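Local coordinates for malonyl coenzyme A-acyl carrier protein transacylase (Helicobacter pylori, PDB 2H1Y), which probably catalyses transfer of the malonyl group from malonyl-CoA to holo-acyl carrier protein, giving malonyl-ACP and free CoA, at residues Asp54-Lys57 / Thr58-Glu62; Phe213-Pro216 / Met217-Lys220; His247-Ala250 / Lys251-Leu255; Gly291-Lys294 / Arg295-Asn298; Gly305-Lys308 / Gly309-Glu312. All coordinates share one frame; numbering follows the deposited sequence.

Interaction 1: Asp54-Lys57 / Thr58-Glu62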
loop_
_atom_site.group_PDB
_atom_site.type_symbol
_atom_site.label_atom_id
_atom_site.label_comp_id
_atom_site.label_asym_id
_atom_site.label_seq_id
_atom_site.Cartn_x
_atom_site.Cartn_y
_atom_site.Cartn_z
ATOM N N ASP A 54 21.170 -6.359 3.708
ATOM C CA ASP A 54 21.494 -4.985 4.100
ATOM C C ASP A 54 20.401 -4.094 3.556
ATOM O O ASP A 54 20.217 -4.001 2.338
ATOM C CB ASP A 54 22.869 -4.511 3.593
ATOM C CG ASP A 54 23.191 -3.059 4.016
ATOM O OD1 ASP A 54 24.376 -2.749 4.302
ATOM O OD2 ASP A 54 22.269 -2.213 4.075
ATOM N N MET A 55 19.683 -3.447 4.466
ATOM C CA MET A 55 18.548 -2.619 4.101
ATOM C C MET A 55 18.920 -1.166 3.816
ATOM O O MET A 55 18.180 -0.458 3.124
ATOM C CB MET A 55 17.461 -2.704 5.171
ATOM C CG MET A 55 16.719 -4.022 5.182
ATOM S SD MET A 55 15.772 -4.244 3.667
ATOM C CE MET A 55 14.123 -3.767 4.167
ATOM N N LYS A 56 20.060 -0.724 4.346
ATOM C CA LYS A 56 20.599 0.595 4.037
ATOM C C LYS A 56 20.872 0.677 2.544
ATOM O O LYS A 56 20.406 1.577 1.860
ATOM C CB LYS A 56 21.901 0.836 4.802
ATOM C CG LYS A 56 21.723 1.343 6.218
ATOM C CD LYS A 56 22.936 1.009 7.103
ATOM C CE LYS A 56 22.938 -0.487 7.482
ATOM N NZ LYS A 56 23.586 -0.789 8.801
ATOM N N LYS A 57 21.616 -0.300 2.049
ATOM C CA LYS A 57 22.081 -0.291 0.680
ATOM C C LYS A 57 20.939 -0.617 -0.276
ATOM O O LYS A 57 20.823 -0.028 -1.359
ATOM C CB LYS A 57 23.278 -1.242 0.535
ATOM C CG LYS A 57 24.612 -0.610 1.066
ATOM C CD LYS A 57 25.522 -1.584 1.848
ATOM C CE LYS A 57 26.329 -2.515 0.943
ATOM N NZ LYS A 57 25.456 -3.515 0.228
ATOM N N THR A 58 20.063 -1.518 0.157
ATOM C CA THR A 58 18.889 -1.874 -0.628
ATOM C C THR A 58 17.942 -0.691 -0.844
ATOM O O THR A 58 17.302 -0.608 -1.882
ATOM C CB THR A 58 18.155 -3.081 -0.033
ATOM O OG1 THR A 58 19.131 -4.066 0.338
ATOM C CG2 THR A 58 17.197 -3.694 -1.053
ATOM N N LEU A 59 17.881 0.238 0.104
ATOM C CA LEU A 59 17.046 1.422 -0.093
ATOM C C LEU A 59 17.747 2.642 -0.690
ATOM O O LEU A 59 17.093 3.480 -1.312
ATOM C CB LEU A 59 16.279 1.803 1.187
ATOM C CG LEU A 59 15.453 0.759 1.956
ATOM C CD1 LEU A 59 14.296 1.425 2.648
ATOM C CD2 LEU A 59 14.953 -0.375 1.092
ATOM N N PHE A 60 19.065 2.752 -0.507
ATOM C CA PHE A 60 19.766 4.022 -0.815
ATOM C C PHE A 60 20.490 4.127 -2.168
ATOM O O PHE A 60 20.493 5.189 -2.792
ATOM C CB PHE A 60 20.733 4.422 0.308
ATOM C CG PHE A 60 20.085 4.583 1.667
ATOM C CD1 PHE A 60 20.871 4.546 2.824
ATOM C CD2 PHE A 60 18.700 4.768 1.798
ATOM C CE1 PHE A 60 20.303 4.693 4.079
ATOM C CE2 PHE A 60 18.124 4.912 3.051
ATOM C CZ PHE A 60 18.926 4.877 4.198
ATOM N N GLU A 61 21.098 3.029 -2.601
ATOM C CA GLU A 61 21.884 2.999 -3.829
ATOM C C GLU A 61 21.311 1.985 -4.828
ATOM O O GLU A 61 20.752 0.956 -4.423
ATOM C CB GLU A 61 23.357 2.690 -3.494
ATOM C CG GLU A 61 23.577 1.438 -2.632
ATOM C CD GLU A 61 24.868 1.474 -1.805
ATOM O OE1 GLU A 61 25.128 2.503 -1.120
ATOM O OE2 GLU A 61 25.609 0.448 -1.818
ATOM N N GLU A 62 21.439 2.282 -6.123
ATOM C CA GLU A 62 20.933 1.406 -7.193
ATOM C C GLU A 62 21.386 -0.032 -6.946
ATOM O O GLU A 62 22.578 -0.259 -6.724
ATOM C CB GLU A 62 21.426 1.887 -8.562
ATOM C CG GLU A 62 21.479 3.402 -8.693
ATOM C CD GLU A 62 20.890 3.914 -9.996
ATOM O OE1 GLU A 62 21.651 4.513 -10.792
ATOM O OE2 GLU A 62 19.673 3.726 -10.223
#
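Phe60 lays one face of its ring over the backbone carbonyl of Lys56, with Lys56 O 3.0 Å from Phe60 CG and offset toward the ring's rim. With CG anti to the carbonyl carbon (chi1 -58°), the ring turns back over the preceding helical turn. The same Lys56 O accepts the N-H of Phe60, N to O 3.0 Å, and one carbonyl thus meets both backbone and ring of Phe60. The ring also meets Phe44 and sits edge-to-face with Tyr34. Lys56 CG approaches ring atom Phe60 CE1 at 4.2 Å, while the ammonium end of Lys56 is engaged by Glu45. Lys57 and Glu61 run side by side: Glu61 OE2 rests 3.2 Å from Lys57 CG, but lies 4.5 Å from Lys57 NZ, beyond a salt bridge, leaving at most a looser attraction. On the inner side, Leu59 N donates to Met55 O at 3.1 Å, and both residues pack on Leu78 of helix 69-90. Asp54 fixes the start: its OD2 takes the N-H of Lys57 at 2.9 Å, nearly straight (166°), from above the carboxylate plane. With Lys57 and Glu61 outward, the arrangement is that of a short, aspartate-capped helix packed on a longer one.

Interaction 2: Phe213-Pro216 / Met217-Lys220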
loop_
_atom_site.group_PDB
_atom_site.type_symbol
_atom_site.label_atom_id
_atom_site.label_comp_id
_atom_site.label_asym_id
_atom_site.label_seq_id
_atom_site.Cartn_x
_atom_site.Cartn_y
_atom_site.Cartn_z
ATOM N N PHE A 213 -4.963 -15.125 -9.931
ATOM C CA PHE A 213 -3.545 -15.553 -9.991
ATOM C C PHE A 213 -2.958 -15.693 -8.613
ATOM O O PHE A 213 -1.919 -16.319 -8.441
ATOM C CB PHE A 213 -2.683 -14.563 -10.772
ATOM C CG PHE A 213 -2.729 -14.740 -12.275
ATOM C CD1 PHE A 213 -1.725 -14.198 -13.071
ATOM C CD2 PHE A 213 -3.763 -15.439 -12.895
ATOM C CE1 PHE A 213 -1.756 -14.326 -14.448
ATOM C CE2 PHE A 213 -3.799 -15.579 -14.281
ATOM C CZ PHE A 213 -2.794 -15.018 -15.057
ATOM N N LEU A 214 -3.620 -15.105 -7.632
ATOM C CA LEU A 214 -3.135 -15.158 -6.271
ATOM C C LEU A 214 -3.789 -16.258 -5.454
ATOM O O LEU A 214 -3.279 -16.619 -4.401
ATOM C CB LEU A 214 -3.268 -13.795 -5.601
ATOM C CG LEU A 214 -1.919 -13.096 -5.428
ATOM C CD1 LEU A 214 -1.059 -13.212 -6.658
ATOM C CD2 LEU A 214 -2.081 -11.628 -5.045
ATOM N N GLU A 215 -4.896 -16.804 -5.962
ATOM C CA GLU A 215 -5.622 -17.914 -5.311
ATOM C C GLU A 215 -4.686 -18.919 -4.643
ATOM O O GLU A 215 -4.849 -19.203 -3.454
ATOM C CB GLU A 215 -6.539 -18.653 -6.299
ATOM C CG GLU A 215 -8.009 -18.787 -5.854
ATOM C CD GLU A 215 -8.201 -19.619 -4.579
ATOM O OE1 GLU A 215 -7.959 -20.851 -4.602
ATOM O OE2 GLU A 215 -8.621 -19.035 -3.554
ATOM N N PRO A 216 -3.689 -19.451 -5.392
ATOM C CA PRO A 216 -2.809 -20.441 -4.758
ATOM C C PRO A 216 -2.346 -20.048 -3.363
ATOM O O PRO A 216 -2.377 -20.882 -2.478
ATOM C CB PRO A 216 -1.617 -20.516 -5.716
ATOM C CG PRO A 216 -2.206 -20.235 -7.050
ATOM C CD PRO A 216 -3.307 -19.220 -6.804
ATOM N N MET A 217 -1.953 -18.790 -3.167
ATOM C CA MET A 217 -1.259 -18.353 -1.950
ATOM C C MET A 217 -2.172 -18.033 -0.766
ATOM O O MET A 217 -1.653 -17.819 0.354
ATOM C CB MET A 217 -0.328 -17.147 -2.234
ATOM C CG MET A 217 -1.025 -15.753 -2.267
ATOM S SD MET A 217 0.078 -14.315 -2.523
ATOM C CE MET A 217 0.632 -13.973 -0.853
ATOM N N ILE A 218 -3.498 -17.979 -0.989
ATOM C CA ILE A 218 -4.425 -17.523 0.078
ATOM C C ILE A 218 -4.279 -18.325 1.372
ATOM O O ILE A 218 -4.169 -17.746 2.451
ATOM C CB ILE A 218 -5.949 -17.382 -0.340
ATOM C CG1 ILE A 218 -6.582 -18.722 -0.735
ATOM C CG2 ILE A 218 -6.116 -16.340 -1.434
ATOM C CD1 ILE A 218 -8.095 -18.867 -0.357
ATOM N N PHE A 219 -4.227 -19.651 1.267
ATOM C CA PHE A 219 -4.062 -20.428 2.480
ATOM C C PHE A 219 -2.731 -20.221 3.228
ATOM O O PHE A 219 -2.756 -19.980 4.438
ATOM C CB PHE A 219 -4.405 -21.916 2.350
ATOM C CG PHE A 219 -4.669 -22.515 3.675
ATOM C CD1 PHE A 219 -5.949 -22.440 4.229
ATOM C CD2 PHE A 219 -3.610 -23.006 4.456
ATOM C CE1 PHE A 219 -6.194 -22.916 5.516
ATOM C CE2 PHE A 219 -3.830 -23.479 5.734
ATOM C CZ PHE A 219 -5.126 -23.431 6.279
ATOM N N LYS A 220 -1.596 -20.328 2.529
ATOM C CA LYS A 220 -0.274 -20.085 3.139
ATOM C C LYS A 220 -0.186 -18.717 3.828
ATOM O O LYS A 220 0.427 -18.577 4.891
ATOM C CB LYS A 220 0.854 -20.211 2.108
ATOM C CG LYS A 220 1.179 -21.642 1.690
ATOM C CD LYS A 220 2.667 -21.825 1.287
ATOM C CE LYS A 220 3.628 -21.855 2.510
ATOM N NZ LYS A 220 4.911 -22.586 2.231
#
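The entrance to helix 218-228 is made of two consecutive i to i+3 turns, in which Leu214 and Glu215 offer their carbonyls to Met217 and Ile218. Met217 N donates to Leu214 O at 2.8 Å, and Ile218 N to Glu215 O at 3.1 Å. The second bond is the straighter at its hydrogen (165°), although the donor stands well above the carbonyl plane. Pro216, between them, has no N-H to give. Side chains follow the same spacing. Met217 sets CG between its backbone N and carbonyl carbon (chi1 82°), which brings CG to 3.2 Å from Leu214 O and lets the thioether run alongside the leucine. Met217 SD then touches Leu214 CG at 3.7 Å, and this apolar pair faces helix 119-137, where both side chains meet Met133 and Met217 also meets Met132. On another side, Glu215 bends at chi2 so that its carboxylate comes back across Ile218, with OE2 3.2 Å from Ile218 CD1, a contact with a methyl group and not a polar one. The motif here is a pair of i to i+3 turns, with a proline among them, leading into helix 218-228, and a buried leucine and methionine seat it on helix 119-137.

Interaction 3: His247-Ala250 / Lys251-Leu255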
loop_
_atom_site.group_PDB
_atom_site.type_symbol
_atom_site.label_atom_id
_atom_site.label_comp_id
_atom_site.label_asym_id
_atom_site.label_seq_id
_atom_site.Cartn_x
_atom_site.Cartn_y
_atom_site.Cartn_z
ATOM N N HIS A 247 -11.151 -3.944 13.258
ATOM C CA HIS A 247 -10.302 -3.636 14.412
ATOM C C HIS A 247 -10.004 -4.855 15.294
ATOM O O HIS A 247 -9.814 -4.700 16.515
ATOM C CB HIS A 247 -10.983 -2.557 15.256
ATOM C CG HIS A 247 -12.413 -2.870 15.555
ATOM N ND1 HIS A 247 -13.382 -2.923 14.569
ATOM C CD2 HIS A 247 -13.033 -3.200 16.713
ATOM C CE1 HIS A 247 -14.541 -3.247 15.113
ATOM N NE2 HIS A 247 -14.356 -3.423 16.411
ATOM N N ASN A 248 -9.992 -6.052 14.696
ATOM C CA ASN A 248 -9.539 -7.271 15.404
ATOM C C ASN A 248 -8.803 -8.301 14.547
ATOM O O ASN A 248 -8.755 -8.183 13.312
ATOM C CB ASN A 248 -10.665 -7.932 16.230
ATOM C CG ASN A 248 -11.862 -8.297 15.400
ATOM O OD1 ASN A 248 -12.925 -7.746 15.606
ATOM N ND2 ASN A 248 -11.699 -9.214 14.448
ATOM N N LYS A 249 -8.257 -9.317 15.216
ATOM C CA LYS A 249 -7.422 -10.329 14.573
ATOM C C LYS A 249 -8.186 -11.176 13.577
ATOM O O LYS A 249 -7.720 -11.396 12.451
ATOM C CB LYS A 249 -6.767 -11.230 15.615
ATOM C CG LYS A 249 -5.975 -12.366 15.015
ATOM C CD LYS A 249 -4.911 -12.878 15.955
ATOM C CE LYS A 249 -4.294 -14.143 15.353
ATOM N NZ LYS A 249 -3.199 -14.717 16.190
ATOM N N ALA A 250 -9.361 -11.643 13.982
ATOM C CA ALA A 250 -10.152 -12.533 13.143
ATOM C C ALA A 250 -10.458 -11.861 11.812
ATOM O O ALA A 250 -10.277 -12.440 10.741
ATOM C CB ALA A 250 -11.432 -12.930 13.863
ATOM N N LYS A 251 -10.907 -10.623 11.893
ATOM C CA LYS A 251 -11.240 -9.837 10.728
ATOM C C LYS A 251 -10.006 -9.501 9.873
ATOM O O LYS A 251 -10.002 -9.736 8.661
ATOM C CB LYS A 251 -12.004 -8.588 11.164
ATOM C CG LYS A 251 -13.506 -8.825 11.319
ATOM C CD LYS A 251 -14.143 -8.894 9.937
ATOM C CE LYS A 251 -15.594 -9.299 9.974
ATOM N NZ LYS A 251 -16.005 -9.579 8.571
ATOM N N ALA A 252 -8.954 -8.989 10.501
ATOM C CA ALA A 252 -7.690 -8.799 9.792
ATOM C C ALA A 252 -7.249 -10.055 9.021
ATOM O O ALA A 252 -6.953 -9.958 7.824
ATOM C CB ALA A 252 -6.593 -8.329 10.743
ATOM N N VAL A 253 -7.222 -11.218 9.693
ATOM C CA VAL A 253 -6.848 -12.504 9.058
ATOM C C VAL A 253 -7.677 -12.694 7.814
ATOM O O VAL A 253 -7.133 -12.923 6.740
ATOM C CB VAL A 253 -7.042 -13.772 9.981
ATOM C CG1 VAL A 253 -6.798 -15.081 9.191
ATOM C CG2 VAL A 253 -6.132 -13.727 11.216
ATOM N N GLU A 254 -8.992 -12.560 7.974
ATOM C CA GLU A 254 -9.929 -12.710 6.887
ATOM C C GLU A 254 -9.734 -11.648 5.793
ATOM O O GLU A 254 -9.688 -11.966 4.600
ATOM C CB GLU A 254 -11.357 -12.661 7.442
ATOM C CG GLU A 254 -12.436 -12.750 6.367
ATOM C CD GLU A 254 -13.837 -12.457 6.880
ATOM O OE1 GLU A 254 -14.107 -12.608 8.093
ATOM O OE2 GLU A 254 -14.685 -12.076 6.046
ATOM N N LEU A 255 -9.623 -10.390 6.197
ATOM C CA LEU A 255 -9.609 -9.299 5.227
ATOM C C LEU A 255 -8.272 -9.071 4.479
ATOM O O LEU A 255 -8.284 -8.767 3.274
ATOM C CB LEU A 255 -10.191 -8.020 5.834
ATOM C CG LEU A 255 -11.704 -8.199 6.061
ATOM C CD1 LEU A 255 -12.274 -7.183 6.995
ATOM C CD2 LEU A 255 -12.495 -8.229 4.731
#
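Val253 reaches back to the turn before it, its CB lying 3.5 Å from Lys249 O. One branch, CG2, presses closer to that carbonyl, 3.1 Å from Lys249 O, and this methyl also meets Lys249 CG at 4.0 Å. The other branch, CG1, is anti to the backbone N (chi1 173°), which leaves CG2 beside that nitrogen and over the lysine. The valine side chain packs on Gln222 and Glu226 of helix 218-228 and on Leu229 beyond it. Lys249 runs fully extended, and its NZ donates to Glu226 O and Leu229 O, joining the start of helix 249-259 to the C-terminal end of helix 218-228. Asn248 holds the N-cap position of this first turn, and regular i to i+4 bonds begin at once. Ala252 N donates to Asn248 O at 2.9 Å. Val253 N follows to Lys249 O at 2.8 Å, nearly along the C=O axis and almost straight at the hydrogen (172°). Glu254 N bonds Ala250 O at 3.1 Å. Ala252 CB sits 3.4 Å from Asn248 O, and on its buried side this alanine meets Tyr246 of strand 245-246. Toward solvent, Lys251 NZ and Glu254 OE1 form a long salt bridge of 3.6 Å.

Interaction 4: Gly291-Lys294 / Arg295-Asn298; sequences GLNK and RLSN
Gly291 brings its carbonyl oxygen to 4.0 Å from Arg295 N, too far for the i to i+4 bond of an alpha-helix; the oxygen receives Lys294 N instead. Leu292 comes next, and its carbonyl takes Arg295 N only weakly, at 3.4 Å. That same oxygen is overlaid by Leu296, whose CD1 comes within 3.1 Å of Leu292 O. Leu296 has CG anti to its carbonyl carbon (chi1 -74°), turning the isobutyl group back along the chain, where CD1 also lies 4.4 Å from Leu292 CB. Both leucines lean on Tyr266 of helix 266-271. Here helix 288-294 gives way to the loop before strand 301-304; the helix is the connection of a beta-alpha-beta crossover, since strands 279-283 and 301-304 are parallel neighbours in the sheet. At Asn293 one carbonyl is gripped by two N-H groups, Leu296 N and Ser297 N, each 2.8 Å from Asn293 O. They use it differently: Ser297 N lies in the carbonyl plane, whereas Leu296 N stands 71° out of it. The buried amide of Asn293 is satisfied from outside, OD1 by Tyr266 OH and ND2 by Thr301 OG1, linking the turn to the strand that follows. Ser297 OG likewise reaches Asn274 OD1 and Lys299 N. Lys294 closes the segment, and over its carbonyl carbon Arg295 folds its guanidinium face-on, CZ 3.9 Å from Lys294 C. Bends at chi2 and chi3 of the arginine bring the group round, and its NH2 ends 3.7 Å from Lys294 CB, on the protein surface.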
loop_
_atom_site.group_PDB
_atom_site.type_symbol
_atom_site.label_atom_id
_atom_site.label_comp_id
_atom_site.label_asym_id
_atom_site.label_seq_id
_atom_site.Cartn_x
_atom_site.Cartn_y
_atom_site.Cartn_z
ATOM N N GLY A 291 -1.548 12.119 -4.514
ATOM C CA GLY A 291 -1.949 12.272 -5.909
ATOM C C GLY A 291 -3.352 11.758 -6.139
ATOM O O GLY A 291 -4.206 12.510 -6.602
ATOM N N LEU A 292 -3.609 10.498 -5.777
ATOM C CA LEU A 292 -4.919 9.908 -5.987
ATOM C C LEU A 292 -6.048 10.683 -5.309
ATOM O O LEU A 292 -7.153 10.729 -5.832
ATOM C CB LEU A 292 -4.943 8.443 -5.571
ATOM C CG LEU A 292 -4.022 7.463 -6.316
ATOM C CD1 LEU A 292 -4.160 6.042 -5.747
ATOM C CD2 LEU A 292 -4.237 7.452 -7.860
ATOM N N ASN A 293 -5.773 11.298 -4.165
ATOM C CA ASN A 293 -6.776 12.099 -3.459
ATOM C C ASN A 293 -7.104 13.427 -4.125
ATOM O O ASN A 293 -8.182 13.964 -3.919
ATOM C CB ASN A 293 -6.375 12.368 -2.013
ATOM C CG ASN A 293 -6.350 11.105 -1.159
ATOM O OD1 ASN A 293 -6.699 9.998 -1.607
ATOM N ND2 ASN A 293 -5.919 11.268 0.080
ATOM N N LYS A 294 -6.176 13.972 -4.904
ATOM C CA LYS A 294 -6.461 15.198 -5.649
ATOM C C LYS A 294 -7.779 15.007 -6.363
ATOM O O LYS A 294 -8.656 15.864 -6.276
ATOM C CB LYS A 294 -5.361 15.508 -6.680
ATOM C CG LYS A 294 -4.038 16.023 -6.104
ATOM C CD LYS A 294 -4.247 17.153 -5.091
ATOM C CE LYS A 294 -2.931 17.572 -4.467
ATOM N NZ LYS A 294 -3.080 18.878 -3.785
ATOM N N ARG A 295 -7.924 13.851 -7.022
ATOM C CA ARG A 295 -9.120 13.536 -7.807
ATOM C C ARG A 295 -10.285 13.017 -6.951
ATOM O O ARG A 295 -11.380 12.817 -7.456
ATOM C CB ARG A 295 -8.816 12.495 -8.901
ATOM C CG ARG A 295 -7.460 12.596 -9.622
ATOM C CD ARG A 295 -7.467 13.566 -10.809
ATOM N NE ARG A 295 -6.837 14.821 -10.404
ATOM C CZ ARG A 295 -7.503 15.933 -10.115
ATOM N NH1 ARG A 295 -8.826 15.963 -10.243
ATOM N NH2 ARG A 295 -6.848 17.015 -9.716
ATOM N N LEU A 296 -10.053 12.822 -5.656
ATOM C CA LEU A 296 -11.020 12.127 -4.799
ATOM C C LEU A 296 -11.564 12.921 -3.616
ATOM O O LEU A 296 -12.570 12.543 -3.034
ATOM C CB LEU A 296 -10.375 10.856 -4.265
ATOM C CG LEU A 296 -10.225 9.725 -5.259
ATOM C CD1 LEU A 296 -9.256 8.698 -4.694
ATOM C CD2 LEU A 296 -11.603 9.118 -5.592
ATOM N N SER A 297 -10.888 14.000 -3.244
ATOM C CA SER A 297 -11.242 14.729 -2.035
ATOM C C SER A 297 -10.656 16.121 -2.076
ATOM O O SER A 297 -9.666 16.356 -2.756
ATOM C CB SER A 297 -10.684 13.989 -0.820
ATOM O OG SER A 297 -10.693 14.803 0.343
ATOM N N ASN A 298 -11.241 17.038 -1.321
ATOM C CA ASN A 298 -10.712 18.404 -1.235
ATOM C C ASN A 298 -9.929 18.665 0.027
ATOM O O ASN A 298 -9.453 19.779 0.244
ATOM C CB ASN A 298 -11.845 19.408 -1.374
ATOM C CG ASN A 298 -12.579 19.224 -2.661
ATOM O OD1 ASN A 298 -11.959 19.275 -3.735
ATOM N ND2 ASN A 298 -13.886 18.942 -2.585
#

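Interaction 5: Gly305-Lys308 / Gly309-Glu312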
loop_
_atom_site.group_PDB
_atom_site.type_symbol
_atom_site.label_atom_id
_atom_site.label_comp_id
_atom_site.label_asym_id
_atom_site.label_seq_id
_atom_site.Cartn_x
_atom_site.Cartn_y
_atom_site.Cartn_z
ATOM N N GLY A 305 7.356 11.650 4.316
ATOM C CA GLY A 305 8.394 10.724 3.882
ATOM C C GLY A 305 9.783 11.265 4.149
ATOM O O GLY A 305 10.776 10.547 3.980
ATOM N N ASP A 306 9.826 12.521 4.606
ATOM C CA ASP A 306 11.005 13.384 4.632
ATOM C C ASP A 306 11.094 13.912 6.024
ATOM O O ASP A 306 10.096 13.914 6.735
ATOM C CB ASP A 306 10.739 14.628 3.776
ATOM C CG ASP A 306 11.103 14.449 2.334
ATOM O OD1 ASP A 306 12.118 13.782 2.033
ATOM O OD2 ASP A 306 10.388 15.011 1.486
ATOM N N ASN A 307 12.251 14.447 6.396
ATOM C CA ASN A 307 12.307 15.261 7.596
ATOM C C ASN A 307 11.461 16.542 7.449
ATOM O O ASN A 307 10.870 17.032 8.417
ATOM C CB ASN A 307 13.745 15.595 7.966
ATOM C CG ASN A 307 13.860 16.126 9.387
ATOM O OD1 ASN A 307 12.922 15.998 10.199
ATOM N ND2 ASN A 307 15.017 16.725 9.707
ATOM N N LYS A 308 11.415 17.058 6.219
ATOM C CA LYS A 308 10.595 18.205 5.842
ATOM C C LYS A 308 9.113 17.889 6.041
ATOM O O LYS A 308 8.405 18.656 6.693
ATOM C CB LYS A 308 10.879 18.597 4.386
ATOM C CG LYS A 308 10.180 19.858 3.925
ATOM C CD LYS A 308 10.543 20.229 2.473
ATOM C CE LYS A 308 9.624 19.582 1.437
ATOM N NZ LYS A 308 8.210 20.067 1.525
ATOM N N GLY A 309 8.658 16.761 5.493
ATOM C CA GLY A 309 7.287 16.295 5.706
ATOM C C GLY A 309 7.006 16.028 7.180
ATOM O O GLY A 309 5.931 16.378 7.689
ATOM N N LEU A 310 7.981 15.418 7.869
ATOM C CA LEU A 310 7.875 15.146 9.305
ATOM C C LEU A 310 7.561 16.440 10.046
ATOM O O LEU A 310 6.630 16.494 10.848
ATOM C CB LEU A 310 9.174 14.537 9.861
ATOM C CG LEU A 310 9.209 13.692 11.150
ATOM C CD1 LEU A 310 10.548 13.760 11.895
ATOM C CD2 LEU A 310 8.065 13.956 12.141
ATOM N N ASP A 311 8.337 17.477 9.753
ATOM C CA ASP A 311 8.208 18.753 10.443
ATOM C C ASP A 311 6.928 19.464 10.088
ATOM O O ASP A 311 6.357 20.165 10.917
ATOM C CB ASP A 311 9.391 19.650 10.125
ATOM C CG ASP A 311 10.618 19.282 10.914
ATOM O OD1 ASP A 311 10.852 18.086 11.179
ATOM O OD2 ASP A 311 11.365 20.198 11.280
ATOM N N GLU A 312 6.453 19.259 8.867
ATOM C CA GLU A 312 5.213 19.883 8.470
ATOM C C GLU A 312 3.994 19.258 9.143
ATOM O O GLU A 312 3.066 19.966 9.523
ATOM C CB GLU A 312 5.062 19.883 6.963
ATOM C CG GLU A 312 3.930 20.769 6.535
ATOM C CD GLU A 312 3.674 20.678 5.066
ATOM O OE1 GLU A 312 2.486 20.812 4.684
ATOM O OE2 GLU A 312 4.664 20.479 4.314
#
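Leu310 N donates to Asp306 O at 2.8 Å, opening a run of three i to i+4 bonds. Asp311 N to Asn307 O follows at 2.9 Å, and Glu312 N to Lys308 O at 3.0 Å. All three are bent to some degree, the N-H...O angle falling from 156° at the first to 144° at the last. Asp306 holds the N-cap position, yet its carboxylate makes no capping bond; its CB merely lies 3.4 Å from Gly309 N. The N-H of Asn307, the first helical residue, is bound by Ser32 OG of helix 31-36. Outward from the backbone, Lys308 leaves its CA with CG anti to the backbone N and then bends at chi3 and chi4, which swings its ammonium group toward Glu312. Lys308 NZ stops 4.5 Å from Glu312 OE2, beyond a salt bridge, so the opposite charges can attract only loosely at this exposed edge. Asp311 shares the outer side, with CB 3.5 Å from Asn307 O. Inward, Leu310 rests its CB 3.3 Å from Asn307 O, while Gly309 is buried. Leu310 and Asn307 both touch His37, the residue between helices 31-36 and 38-51. Helix 307-320, the last of the chain, thus leaves edge strand 301-304 of the mixed sheet through a short turn and begins beside helix 31-36.

In the fold
All five contacts are local turns at helix ends, and they come in series along the chain. Interactions 1, 3 and 5 lie at the starts of helices 55-60, 249-259 and 307-320, and interaction 2 leads into helix 218-228; interaction 4 belongs to the far end of helix 288-294. Interactions 2 and 3 are about 17 Å apart between centres, on helices that touch each other. Interactions 4 and 5, about 20 Å apart between centres, bracket edge strand 301-304, while interaction 3 follows the other edge strand, 245-246. Interactions 1 and 5 come within about 9 Å at their nearest atoms. Interaction 2 lies across the chain's centre from 4 and 5. Together they mark helix ends spread over the acyltransferase fold.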